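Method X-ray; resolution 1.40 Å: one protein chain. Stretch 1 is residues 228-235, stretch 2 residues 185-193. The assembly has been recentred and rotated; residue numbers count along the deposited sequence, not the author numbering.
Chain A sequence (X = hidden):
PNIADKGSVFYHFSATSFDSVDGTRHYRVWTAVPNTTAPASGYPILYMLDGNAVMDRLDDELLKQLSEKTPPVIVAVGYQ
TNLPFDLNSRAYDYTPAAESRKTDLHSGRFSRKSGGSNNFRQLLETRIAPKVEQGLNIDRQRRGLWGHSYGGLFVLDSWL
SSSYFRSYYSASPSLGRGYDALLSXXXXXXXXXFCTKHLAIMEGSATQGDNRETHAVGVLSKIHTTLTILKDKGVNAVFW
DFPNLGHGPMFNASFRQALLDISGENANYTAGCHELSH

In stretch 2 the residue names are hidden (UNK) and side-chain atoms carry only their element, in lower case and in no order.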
ATOM      1  N   THR A 228      19.733  -6.989   6.023  1.00 17.99           N
ATOM      2  CA  THR A 228      21.124  -6.783   6.352  1.00 16.65           C
ATOM      3  C   THR A 228      21.757  -5.775   5.402  1.00 19.60           C
ATOM      4  O   THR A 228      22.400  -4.814   5.878  1.00 19.57           O
ATOM      5  CB  THR A 228      21.893  -8.113   6.241  1.00 22.62           C
ATOM      6  OG1 THR A 228      21.365  -9.043   7.184  1.00 24.76           O
ATOM      7  CG2 THR A 228      23.376  -7.920   6.579  1.00 25.57           C
ATOM      8  N   ILE A 229      21.599  -5.991   4.094  1.00 16.26           N
ATOM      9  CA  ILE A 229      22.157  -5.049   3.129  1.00 14.80           C
ATOM     10  C   ILE A 229      21.507  -3.670   3.279  1.00 13.86           C
ATOM     11  O   ILE A 229      22.225  -2.654   3.253  1.00 13.70           O
ATOM     12  CB  ILE A 229      22.054  -5.585   1.689  1.00 15.86           C
ATOM     13  CG1 ILE A 229      22.904  -6.865   1.570  1.00 16.23           C
ATOM     14  CG2 ILE A 229      22.533  -4.605   0.644  1.00 19.65           C
ATOM     15  CD1 ILE A 229      22.815  -7.481   0.158  1.00 19.95           C
ATOM     16  N   LEU A 230      20.179  -3.624   3.419  1.00 14.16           N
ATOM     17  CA  LEU A 230      19.553  -2.284   3.484  1.00 16.83           C
ATOM     18  C   LEU A 230      20.006  -1.546   4.715  1.00 14.30           C
ATOM     19  O   LEU A 230      20.298  -0.329   4.675  1.00 15.41           O
ATOM     20  CB  LEU A 230      18.043  -2.434   3.455  1.00 15.33           C
ATOM     21  CG  LEU A 230      17.469  -2.869   2.085  1.00 14.42           C
ATOM     22  CD1 LEU A 230      15.962  -2.962   2.142  1.00 16.44           C
ATOM     23  CD2 LEU A 230      17.934  -1.889   0.997  1.00 17.13           C
ATOM     24  N   LYS A 231      20.136  -2.216   5.841  1.00 13.58           N
ATOM     25  CA  LYS A 231      20.646  -1.545   7.046  1.00 16.05           C
ATOM     26  C   LYS A 231      22.023  -0.974   6.838  1.00 18.05           C
ATOM     27  O   LYS A 231      22.299   0.157   7.253  1.00 17.24           O
ATOM     28  CB  LYS A 231      20.730  -2.626   8.146  1.00 21.24           C
ATOM     29  CG  LYS A 231      19.503  -2.590   9.041  1.00 56.72           C
ATOM     30  CD  LYS A 231      18.226  -3.072   8.381  1.00 54.56           C
ATOM     31  CE  LYS A 231      17.919  -4.467   8.905  1.00 54.45           C
ATOM     32  NZ  LYS A 231      16.853  -4.490   9.937  1.00 61.16           N
ATOM     33  N   ASP A 232      22.854  -1.798   6.160  1.00 15.07           N
ATOM     34  CA  ASP A 232      24.185  -1.297   5.856  1.00 18.41           C
ATOM     35  C   ASP A 232      24.134  -0.034   4.969  1.00 18.57           C
ATOM     36  O   ASP A 232      25.043   0.822   5.047  1.00 19.15           O
ATOM     37  CB  ASP A 232      25.028  -2.364   5.130  1.00 20.32           C
ATOM     38  CG  ASP A 232      25.577  -3.477   5.981  1.00 40.17           C
ATOM     39  OD1 ASP A 232      25.520  -3.353   7.224  1.00 37.33           O
ATOM     40  OD2 ASP A 232      26.061  -4.485   5.410  1.00 48.69           O
ATOM     41  N   LYS A 233      23.109   0.051   4.144  1.00 15.24           N
ATOM     42  CA  LYS A 233      22.943   1.193   3.261  1.00 15.30           C
ATOM     43  C   LYS A 233      22.184   2.331   3.934  1.00 13.77           C
ATOM     44  O   LYS A 233      21.800   3.286   3.233  1.00 14.14           O
ATOM     45  CB  LYS A 233      22.249   0.714   1.975  1.00 13.07           C
ATOM     46  CG  LYS A 233      23.307  -0.143   1.248  1.00 16.05           C
ATOM     47  CD  LYS A 233      22.803  -0.715  -0.055  1.00 19.55           C
ATOM     48  CE  LYS A 233      24.024  -1.209  -0.851  1.00 18.61           C
ATOM     49  NZ  LYS A 233      23.597  -1.501  -2.225  1.00 16.01           N
ATOM     50  N   GLY A 234      21.904   2.200   5.235  1.00 15.70           N
ATOM     51  CA  GLY A 234      21.320   3.335   5.964  1.00 16.28           C
ATOM     52  C   GLY A 234      19.808   3.364   5.967  1.00 23.51           C
ATOM     53  O   GLY A 234      19.147   4.347   6.355  1.00 20.28           O
ATOM     54  N   VAL A 235      19.140   2.272   5.553  1.00 13.87           N
ATOM     55  CA  VAL A 235      17.701   2.187   5.446  1.00 14.07           C
ATOM     56  C   VAL A 235      17.056   1.561   6.681  1.00 14.27           C
ATOM     57  O   VAL A 235      17.585   0.580   7.187  1.00 14.72           O
ATOM     58  CB  VAL A 235      17.296   1.316   4.222  1.00 12.66           C
ATOM     59  CG1 VAL A 235      15.807   1.058   4.151  1.00 15.12           C
ATOM     60  CG2 VAL A 235      17.779   1.924   2.904  1.00 17.27           C
ATOM     61  N   UNK A 185      16.849  -5.214  -7.319  1.00 13.18           N
ATOM     62  CA  UNK A 185      16.981  -3.741  -7.429  1.00 14.47           C
ATOM     63  C   UNK A 185      16.972  -3.061  -6.069  1.00 13.30           C
ATOM     64  O   UNK A 185      17.703  -2.069  -5.839  1.00 13.88           O
ATOM     65  n   UNK A 185      11.601  -1.960 -10.539  1.00 24.37           N
ATOM     66  c   UNK A 185      12.796  -1.368 -10.476  1.00 51.02           C
ATOM     67  c   UNK A 185      15.828  -3.186  -8.248  1.00 18.95           C
ATOM     68  n   UNK A 185      12.801  -0.021 -10.480  1.00 40.13           N
ATOM     69  n   UNK A 185      13.941  -2.013 -10.411  1.00 38.88           N
ATOM     70  c   UNK A 185      15.745  -3.640  -9.698  1.00 22.53           C
ATOM     71  c   UNK A 185      14.397  -3.383 -10.376  1.00 42.13           C
ATOM     72  N   UNK A 186      16.154  -3.578  -5.153  1.00 12.56           N
ATOM     73  CA  UNK A 186      16.071  -2.972  -3.819  1.00 14.74           C
ATOM     74  C   UNK A 186      17.398  -2.978  -3.119  1.00 16.11           C
ATOM     75  O   UNK A 186      17.890  -2.041  -2.510  1.00 15.85           O
ATOM     76  c   UNK A 186      15.249  -3.372  -1.482  1.00 15.09           C
ATOM     77  c   UNK A 186      13.605  -3.395  -3.434  1.00 14.53           C
ATOM     78  c   UNK A 186      15.012  -3.717  -2.941  1.00 14.18           C
ATOM     79  N   UNK A 187      18.140  -4.118  -3.163  1.00 13.48           N
ATOM     80  CA  UNK A 187      19.366  -4.173  -2.394  1.00 11.25           C
ATOM     81  C   UNK A 187      20.533  -3.533  -3.191  1.00 11.02           C
ATOM     82  O   UNK A 187      21.584  -3.432  -2.574  1.00 15.99           O
ATOM     83  o   UNK A 187      19.880  -6.461  -3.148  1.00 16.43           O
ATOM     84  c   UNK A 187      18.624  -6.265  -1.169  1.00 16.72           C
ATOM     85  c   UNK A 187      19.749  -5.616  -1.985  1.00 13.44           C
ATOM     86  N   UNK A 188      20.318  -3.104  -4.415  1.00 12.16           N
ATOM     87  CA  UNK A 188      21.366  -2.470  -5.204  1.00 15.98           C
ATOM     88  C   UNK A 188      21.441  -0.949  -4.994  1.00 19.55           C
ATOM     89  O   UNK A 188      22.295  -0.320  -5.619  1.00 14.50           O
ATOM     90  c   UNK A 188      21.161  -2.738  -6.690  1.00 16.83           C
ATOM     91  N   UNK A 189      20.493  -0.413  -4.186  1.00 13.81           N
ATOM     92  CA  UNK A 189      20.448   1.045  -4.106  1.00 13.65           C
ATOM     93  C   UNK A 189      21.703   1.629  -3.516  1.00 13.52           C
ATOM     94  O   UNK A 189      22.482   1.004  -2.792  1.00 15.55           O
ATOM     95  c   UNK A 189      17.946   1.145  -3.767  1.00 15.85           C
ATOM     96  c   UNK A 189      19.493   0.891  -1.821  1.00 14.99           C
ATOM     97  c   UNK A 189      19.288   1.505  -3.182  1.00 11.90           C
ATOM     98  N   UNK A 190      21.957   2.910  -3.827  1.00 13.31           N
ATOM     99  CA  UNK A 190      23.169   3.525  -3.258  1.00 18.03           C
ATOM    100  C   UNK A 190      23.074   3.792  -1.770  1.00 13.33           C
ATOM    101  O   UNK A 190      21.934   4.026  -1.303  1.00 13.88           O
ATOM    102  o   UNK A 190      22.411   4.863  -7.474  1.00 60.97           O
ATOM    103  o   UNK A 190      21.235   4.563  -5.627  1.00 34.64           O
ATOM    104  c   UNK A 190      23.397   4.877  -3.964  1.00 18.70           C
ATOM    105  c   UNK A 190      22.331   4.728  -6.228  1.00 37.44           C
ATOM    106  c   UNK A 190      23.641   4.762  -5.456  1.00 27.28           C
ATOM    107  N   UNK A 191      24.155   3.748  -1.023  1.00 14.05           N
ATOM    108  CA  UNK A 191      24.149   4.058   0.409  1.00 15.39           C
ATOM    109  C   UNK A 191      23.471   5.386   0.680  1.00 12.71           C
ATOM    110  O   UNK A 191      23.763   6.340  -0.060  1.00 15.19           O
ATOM    111  c   UNK A 191      25.623   4.119   0.828  1.00 14.21           C
ATOM    112  c   UNK A 191      26.173   3.036  -0.098  1.00 17.48           C
ATOM    113  c   UNK A 191      25.540   3.323  -1.431  1.00 15.94           C
ATOM    114  N   UNK A 192      22.641   5.427   1.691  1.00 14.32           N
ATOM    115  CA  UNK A 192      22.089   6.628   2.320  1.00 14.95           C
ATOM    116  C   UNK A 192      20.986   7.280   1.503  1.00 11.67           C
ATOM    117  O   UNK A 192      20.197   8.003   2.090  1.00 14.04           O
ATOM    118  c   UNK A 192      25.145   8.305   4.027  1.00 20.06           C
ATOM    119  c   UNK A 192      23.826   6.247   4.649  1.00 16.97           C
ATOM    120  c   UNK A 192      23.214   7.656   2.599  1.00 13.59           C
ATOM    121  c   UNK A 192      24.323   7.111   3.506  1.00 13.17           C
ATOM    122  N   UNK A 193      20.864   7.054   0.212  1.00 11.21           N
ATOM    123  CA  UNK A 193      19.868   7.846  -0.537  1.00 13.87           C
ATOM    124  C   UNK A 193      18.463   7.423  -0.187  1.00 14.62           C
ATOM    125  O   UNK A 193      17.477   8.134  -0.414  1.00 16.31           O
ATOM    126  c   UNK A 193      19.271   9.748  -3.038  1.00 15.65           C
ATOM    127  o   UNK A 193      19.359  10.436  -2.027  1.00 14.60           O
ATOM    128  c   UNK A 193      20.151   7.630  -2.029  1.00 17.07           C
ATOM    129  c   UNK A 193      19.149   8.198  -3.018  1.00 16.42           C
ATOM    130  n   UNK A 193      19.280  10.237  -4.264  1.00 17.51           N
TER
HETATM  131  O   HOH W   1      25.464  -0.688  -4.590  1.00 35.62           O
HETATM  132  O   HOH W   2      20.085   3.913   0.856  1.00 13.05           O

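Position 185 carries seven side-chain atoms: three carbons in a row, a nitrogen, then a carbon holding two more nitrogens. That is a guanidinium group. It makes no contact with stretch 1. The residue is Arg 185.

Position 186 has three side-chain carbons, one carrying the other two. The branch lies at CB and there is no heteroatom. One of the two end carbons of position 186 packs against CD1 of Leu 230 at 3.7 Å. The backbone O of position 186 lies 3.5 Å from CD2 of Leu 230. The residue is Val 186, and the packed carbon is CG1. Both residues are buried.

Position 187 also branches at CB, but the branch holds one oxygen and one carbon. CB of position 187 is 4.0 Å from CG2 of Ile 229. The C–O arm beside a methyl marks Thr 187. Its hydroxyl is hydrogen-bonded to a residue adjoining one of the stretches. The backbone does more here: O of Thr 187 accepts a hydrogen bond from NZ of Lys 233 at 2.8 Å.

Position 188 has a single side-chain carbon, so it is Ala 188. Its CA-to-CB bond points away from stretch 1. Its N bonds back to O of Arg 185 at 3.2 Å.

Position 189 again shows three carbons, forked at CB. One end carbon of position 189 lies 4.3 Å from CD2 of Leu 230 and 4.1 Å from CD of Lys 233. The residue is Val 189, and that carbon is CG2. Its backbone O accepts a second hydrogen bond from NZ of Lys 233, also 2.8 Å.

Position 190 has three carbons in a chain, the third carrying two oxygens. This carboxylate is Glu 190. Its CA-to-CB bond points away and its side chain does not touch stretch 1. Its O accepts a 2.8 Å hydrogen bond from water 2.

Position 191 has three carbons that close a ring onto the backbone N. Its CA is 4.2 Å from CA of Lys 233, so the backbones run close together here. A ring carbon of position 191 lies 4.5 Å from CG of Lys 233. The residue is Pro 191, and that carbon is CG.

Position 192 has four carbons, forked at the second. CA-to-CB points away, yet the end of the side chain comes nearer: one end carbon of position 192 is 4.1 Å from CA of Gly 234. The residue is Leu 192, and that carbon is CD2. Its N donates to O of Lys 233 at 2.8 Å, with a nearly straight angle of 162°.

Position 193 has three carbons, the third carrying one oxygen and one nitrogen. This amide is Gln 193, which makes no contact with stretch 1.

Lys 233 organises the contact. Its extended side chain delivers the ammonium to two backbone carbonyls, O of Thr 187 and O of Val 189, while water 1 accepts from NZ at 3.1 Å. Its own O receives N of Leu 192 and a 3.0 Å bond from water 2. Beside these polar links, Leu 230 packs against Val 186 and Val 189. Gly 234 leaves room: an ideal CB there would sit 2.7 Å from CD2 of Leu 192.

Stretch 2 (185-193) RVTAVEPLQ
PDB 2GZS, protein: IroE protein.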